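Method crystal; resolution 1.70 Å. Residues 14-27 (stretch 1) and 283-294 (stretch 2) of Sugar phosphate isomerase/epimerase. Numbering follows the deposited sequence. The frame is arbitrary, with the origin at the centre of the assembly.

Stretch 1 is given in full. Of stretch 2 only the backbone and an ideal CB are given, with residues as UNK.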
# COMPACT_ATOMS: atom_id res chain seq x y z
N GLU A 14 7.37 -11.82 -13.26
CA GLU A 14 6.50 -10.67 -13.12
C GLU A 14 6.82 -10.01 -11.79
O GLU A 14 6.66 -10.65 -10.75
CB GLU A 14 5.07 -11.11 -13.09
CG GLU A 14 4.56 -11.53 -14.42
CD GLU A 14 3.49 -10.58 -14.89
OE1 GLU A 14 3.85 -9.43 -15.33
OE2 GLU A 14 2.30 -10.99 -14.76
N ILE A 15 7.23 -8.74 -11.82
CA ILE A 15 7.61 -8.01 -10.62
C ILE A 15 6.92 -6.66 -10.57
O ILE A 15 6.94 -5.92 -11.54
CB ILE A 15 9.19 -7.81 -10.50
CG1 ILE A 15 9.95 -9.12 -10.72
CG2 ILE A 15 9.57 -7.22 -9.16
CD1 ILE A 15 11.47 -9.00 -10.82
N GLY A 16 6.29 -6.36 -9.43
CA GLY A 16 5.68 -5.08 -9.25
C GLY A 16 6.55 -4.09 -8.53
O GLY A 16 7.42 -4.48 -7.72
N LEU A 17 6.30 -2.80 -8.77
CA LEU A 17 7.00 -1.69 -8.09
C LEU A 17 6.03 -0.64 -7.56
O LEU A 17 5.18 -0.13 -8.31
CB LEU A 17 7.96 -0.96 -9.04
CG LEU A 17 8.91 0.12 -8.53
CD1 LEU A 17 9.85 -0.36 -7.39
CD2 LEU A 17 9.74 0.77 -9.67
N GLN A 18 6.20 -0.28 -6.29
CA GLN A 18 5.50 0.87 -5.74
C GLN A 18 6.38 2.06 -6.12
O GLN A 18 7.53 2.22 -5.67
CB GLN A 18 5.30 0.71 -4.23
CG GLN A 18 4.99 1.95 -3.43
CD GLN A 18 3.92 2.84 -4.00
OE1 GLN A 18 4.23 3.90 -4.51
NE2 GLN A 18 2.64 2.43 -3.90
N ILE A 19 5.85 2.91 -6.99
CA ILE A 19 6.68 3.96 -7.57
C ILE A 19 7.21 5.02 -6.60
O ILE A 19 8.16 5.76 -6.94
CB ILE A 19 5.97 4.67 -8.76
CG1 ILE A 19 4.75 5.49 -8.32
CG2 ILE A 19 5.57 3.63 -9.84
CD1 ILE A 19 4.03 6.25 -9.50
N TYR A 20 6.62 5.14 -5.42
CA TYR A 20 7.15 6.06 -4.42
C TYR A 20 8.62 5.72 -4.08
O TYR A 20 9.37 6.56 -3.67
CB TYR A 20 6.31 5.97 -3.14
CG TYR A 20 6.53 7.05 -2.11
CD1 TYR A 20 6.12 8.35 -2.35
CD2 TYR A 20 7.03 6.75 -0.87
CE1 TYR A 20 6.28 9.33 -1.38
CE2 TYR A 20 7.19 7.71 0.10
CZ TYR A 20 6.82 8.99 -0.15
OH TYR A 20 6.95 9.96 0.84
N SER A 21 8.99 4.48 -4.32
CA SER A 21 10.37 4.02 -4.15
C SER A 21 11.37 4.87 -4.90
O SER A 21 12.50 5.01 -4.47
CB SER A 21 10.51 2.58 -4.65
OG SER A 21 9.60 1.72 -3.94
N LEU A 22 10.96 5.42 -6.04
CA LEU A 22 11.83 6.24 -6.87
C LEU A 22 11.81 7.73 -6.52
O LEU A 22 12.62 8.49 -7.02
CB LEU A 22 11.42 6.06 -8.32
CG LEU A 22 11.54 4.63 -8.86
CD1 LEU A 22 10.82 4.55 -10.21
CD2 LEU A 22 12.97 4.23 -8.98
N SER A 23 10.86 8.13 -5.67
CA SER A 23 10.75 9.51 -5.23
C SER A 23 10.69 10.44 -6.47
O SER A 23 10.10 10.09 -7.53
CB SER A 23 11.90 9.84 -4.25
OG SER A 23 11.78 11.19 -3.75
N GLN A 24 11.29 11.61 -6.37
CA GLN A 24 11.23 12.52 -7.49
C GLN A 24 12.16 12.15 -8.64
O GLN A 24 12.06 12.76 -9.70
CB GLN A 24 11.44 13.97 -7.01
CG GLN A 24 10.26 14.46 -6.10
CD GLN A 24 8.85 14.33 -6.75
OE1 GLN A 24 8.55 15.01 -7.73
NE2 GLN A 24 8.00 13.46 -6.18
N GLU A 25 12.98 11.10 -8.49
CA GLU A 25 13.82 10.64 -9.61
C GLU A 25 12.99 10.19 -10.83
O GLU A 25 13.39 10.39 -11.98
CB GLU A 25 14.78 9.53 -9.16
CG GLU A 25 15.76 9.97 -8.06
CD GLU A 25 16.61 8.81 -7.54
OE1 GLU A 25 16.89 7.85 -8.33
OE2 GLU A 25 17.05 8.93 -6.36
N LEU A 26 11.82 9.62 -10.56
CA LEU A 26 10.90 9.25 -11.63
C LEU A 26 10.46 10.46 -12.46
O LEU A 26 10.22 10.33 -13.65
CB LEU A 26 9.69 8.53 -11.07
CG LEU A 26 8.63 8.03 -12.08
CD1 LEU A 26 9.26 7.13 -13.13
CD2 LEU A 26 7.44 7.37 -11.33
N TYR A 27 10.35 11.63 -11.84
CA TYR A 27 9.83 12.80 -12.53
C TYR A 27 10.89 13.79 -12.99
O TYR A 27 10.57 14.80 -13.63
CB TYR A 27 8.78 13.49 -11.63
CG TYR A 27 7.63 12.59 -11.31
CD1 TYR A 27 6.57 12.42 -12.20
CD2 TYR A 27 7.60 11.87 -10.12
CE1 TYR A 27 5.51 11.57 -11.91
CE2 TYR A 27 6.56 10.99 -9.83
CZ TYR A 27 5.51 10.86 -10.72
OH TYR A 27 4.49 10.00 -10.39
N UNK A 283 23.37 6.58 -2.16
CA UNK A 283 23.06 6.07 -3.47
C UNK A 283 21.69 6.60 -3.93
O UNK A 283 20.85 6.99 -3.11
CB UNK A 283 23.08 4.54 -3.46
N UNK A 284 21.46 6.57 -5.24
CA UNK A 284 20.15 6.93 -5.78
C UNK A 284 19.10 5.86 -5.56
O UNK A 284 19.41 4.70 -5.34
CB UNK A 284 20.27 7.22 -7.28
N UNK A 285 17.84 6.26 -5.61
CA UNK A 285 16.74 5.30 -5.54
C UNK A 285 16.73 4.36 -6.74
O UNK A 285 16.46 3.16 -6.61
CB UNK A 285 15.40 6.04 -5.45
N UNK A 286 17.05 4.88 -7.94
CA UNK A 286 17.08 4.01 -9.13
C UNK A 286 18.11 2.88 -8.94
O UNK A 286 17.85 1.75 -9.32
CB UNK A 286 17.41 4.83 -10.38
N UNK A 287 19.27 3.21 -8.36
CA UNK A 287 20.33 2.23 -8.13
C UNK A 287 19.83 1.15 -7.15
O UNK A 287 19.99 -0.04 -7.39
CB UNK A 287 21.59 2.91 -7.59
N UNK A 288 19.22 1.56 -6.05
CA UNK A 288 18.73 0.60 -5.08
C UNK A 288 17.58 -0.23 -5.61
O UNK A 288 17.49 -1.42 -5.33
CB UNK A 288 18.30 1.32 -3.80
N UNK A 289 16.66 0.39 -6.35
CA UNK A 289 15.55 -0.34 -6.98
C UNK A 289 16.04 -1.42 -7.97
O UNK A 289 15.48 -2.53 -8.04
CB UNK A 289 14.63 0.65 -7.71
N UNK A 290 17.08 -1.12 -8.71
CA UNK A 290 17.72 -2.14 -9.56
C UNK A 290 18.20 -3.34 -8.76
O UNK A 290 17.91 -4.48 -9.12
CB UNK A 290 18.90 -1.53 -10.32
N UNK A 291 18.88 -3.06 -7.66
CA UNK A 291 19.44 -4.11 -6.83
C UNK A 291 18.32 -4.98 -6.23
O UNK A 291 18.48 -6.21 -6.10
CB UNK A 291 20.30 -3.50 -5.72
N UNK A 292 17.21 -4.35 -5.86
CA UNK A 292 16.03 -5.11 -5.38
C UNK A 292 15.47 -6.07 -6.46
O UNK A 292 15.13 -7.21 -6.18
CB UNK A 292 14.93 -4.14 -4.94
N UNK A 293 15.34 -5.59 -7.71
CA UNK A 293 14.89 -6.43 -8.81
C UNK A 293 15.85 -7.58 -9.01
O UNK A 293 15.42 -8.71 -9.18
CB UNK A 293 14.75 -5.62 -10.10
N UNK A 294 17.15 -7.30 -8.97
CA UNK A 294 18.16 -8.30 -9.23
C UNK A 294 18.11 -9.38 -8.16
O UNK A 294 18.26 -10.55 -8.46
CB UNK A 294 19.55 -7.66 -9.29

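Position 283 precedes the helix in an extended conformation (phi/psi -80/159); CA-to-CB points sideways, and nothing of stretch 1 lies within 5.5 Å of its ideal CB. Almost any residue would fit. The side chain of the deposited Arg-283 stays clear of stretch 1; it reaches along the helix that follows and forms a salt bridge with position 291 (Arg-283 NH1 to OD2 of residue 291, 2.8 Å).

Position 284 is also extended (-75/159), immediately before the first helical turn, where the amide of 287 lacks a helical acceptor. A short polar side chain could serve as a cap: Ser, Thr or Asn; Asp caps well too, but the charge of Glu-25 counts against it. CA-to-CB points sideways, and the ideal CB lies 3.6 Å from Glu-25 OE1. Thr-284 is found, with chi1 at 67° (p); its OG1 accepts from N of residue 287 at 3.0 Å, a capping bond.

Position 285 opens the helix and points toward stretch 1. Its ideal CB is only 3.2 Å from Ser-21 O and 3.9 Å from Leu-22 CA, so there is little room beside the backbone. Its amide faces the Glu-25 carboxylate, a contact of the backbone that any residue but proline can make. The carbonyl of Ser-21 invites a donor: Gln, Asn, Ser or Lys could be considered. The residue is Gln-285, folded back with chi1 and chi2 both m, so that its NE2 donates to Ser-21 O (2.9 Å, 164°). Its backbone N donates to Glu-25 OE2 at 2.9 Å.

At position 286 CA-to-CB points sideways, and the ideal CB lies 3.7 Å from Glu-25 OE1 and 4.7 Å from Leu-22 CD2. The methyl offers an apolar surface that Leu, Met, Ile or an aromatic ring could cover. With chi1 off the wells at -97°, the ring of Phe-286 comes nearer to stretch 1 than its CB direction alone suggests. Leu-22 CD2 sits over one face, 3.7 Å from the ring centroid and 7° off the normal, a CH-pi contact, while Glu-25 OE1 and Leu-26 N lie at the edge. The backbone N of Phe-286 donates to Glu-25 OE1 (3.0 Å), so the carboxylate binds two successive amides at the helix start.

Positions 287 and 288 meet nothing of stretch 1, and their helical angles admit many residues; they are Ala-287 and Gly-288.

Position 289, one turn beyond 285, again points toward stretch 1. Leu-22 CD2 (4.2 Å from the ideal CB), Leu-17 CD1 (4.9 Å) and Ser-21 CB (5.5 Å) leave a shallow apolar site for Val, Ile, Leu or Ala. Val-289 fills it: CG1 lies 3.9 Å from Leu-17 CD1, and CG2 is 3.8 Å from Leu-22 CD2 and 3.9 Å from Ser-21 CB.

Positions 290, 291 and 292 are out of reach, so stretch 1 sets no preference. Lys-290 NZ forms a salt bridge with OD2 of residue 294 (2.8 Å), Asp-291 receives Arg-283, and Cys-292 follows.

At position 293 CA-to-CB points sideways, and the ideal CB lies 4.8 Å from Ile-15 CD1, favouring a small or apolar residue. Ala-293 is present, with Ile-15 CD1 4.3 Å from its carbonyl O. Position 294 points away, suiting polar residues; Asp-294 pairs with Lys-290.

Stretch 2, residues 283-294: RTQFAGVKDCAD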
# COMPACT_ATOMS: atom_id res chain seq x y z
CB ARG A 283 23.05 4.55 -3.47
CG ARG A 283 24.35 3.85 -3.09
CD ARG A 283 24.17 2.35 -3.05
NE ARG A 283 24.01 1.80 -4.39
CZ ARG A 283 23.47 0.63 -4.69
NH1 ARG A 283 22.90 -0.16 -3.78
NH2 ARG A 283 23.41 0.26 -5.94
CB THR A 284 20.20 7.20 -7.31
OG1 THR A 284 20.50 5.97 -8.03
CG2 THR A 284 21.20 8.32 -7.61
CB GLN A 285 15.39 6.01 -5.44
CG GLN A 285 15.20 6.92 -4.21
CD GLN A 285 15.47 6.20 -2.91
OE1 GLN A 285 16.43 6.53 -2.25
NE2 GLN A 285 14.62 5.24 -2.54
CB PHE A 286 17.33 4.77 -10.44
CG PHE A 286 16.06 5.10 -11.21
CD1 PHE A 286 15.53 4.20 -12.14
CD2 PHE A 286 15.43 6.32 -11.03
CE1 PHE A 286 14.38 4.52 -12.85
CE2 PHE A 286 14.27 6.62 -11.74
CZ PHE A 286 13.76 5.70 -12.67
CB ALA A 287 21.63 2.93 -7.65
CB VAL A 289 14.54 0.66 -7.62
CG1 VAL A 289 13.56 -0.05 -8.57
CG2 VAL A 289 13.78 1.41 -6.50
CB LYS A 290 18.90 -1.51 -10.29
CG LYS A 290 19.76 -2.46 -11.16
CD LYS A 290 18.98 -2.99 -12.36
CE LYS A 290 19.89 -3.53 -13.51
NZ LYS A 290 20.79 -4.68 -13.04
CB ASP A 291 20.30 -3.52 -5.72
CG ASP A 291 21.65 -2.99 -6.20
OD1 ASP A 291 22.06 -3.23 -7.37
OD2 ASP A 291 22.34 -2.37 -5.38
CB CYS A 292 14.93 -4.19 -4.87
SG CYS A 292 15.40 -3.30 -3.33
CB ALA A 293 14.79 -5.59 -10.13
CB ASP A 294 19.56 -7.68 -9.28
CG ASP A 294 19.81 -6.83 -10.54
OD1 ASP A 294 19.05 -7.01 -11.50
OD2 ASP A 294 20.80 -6.02 -10.55
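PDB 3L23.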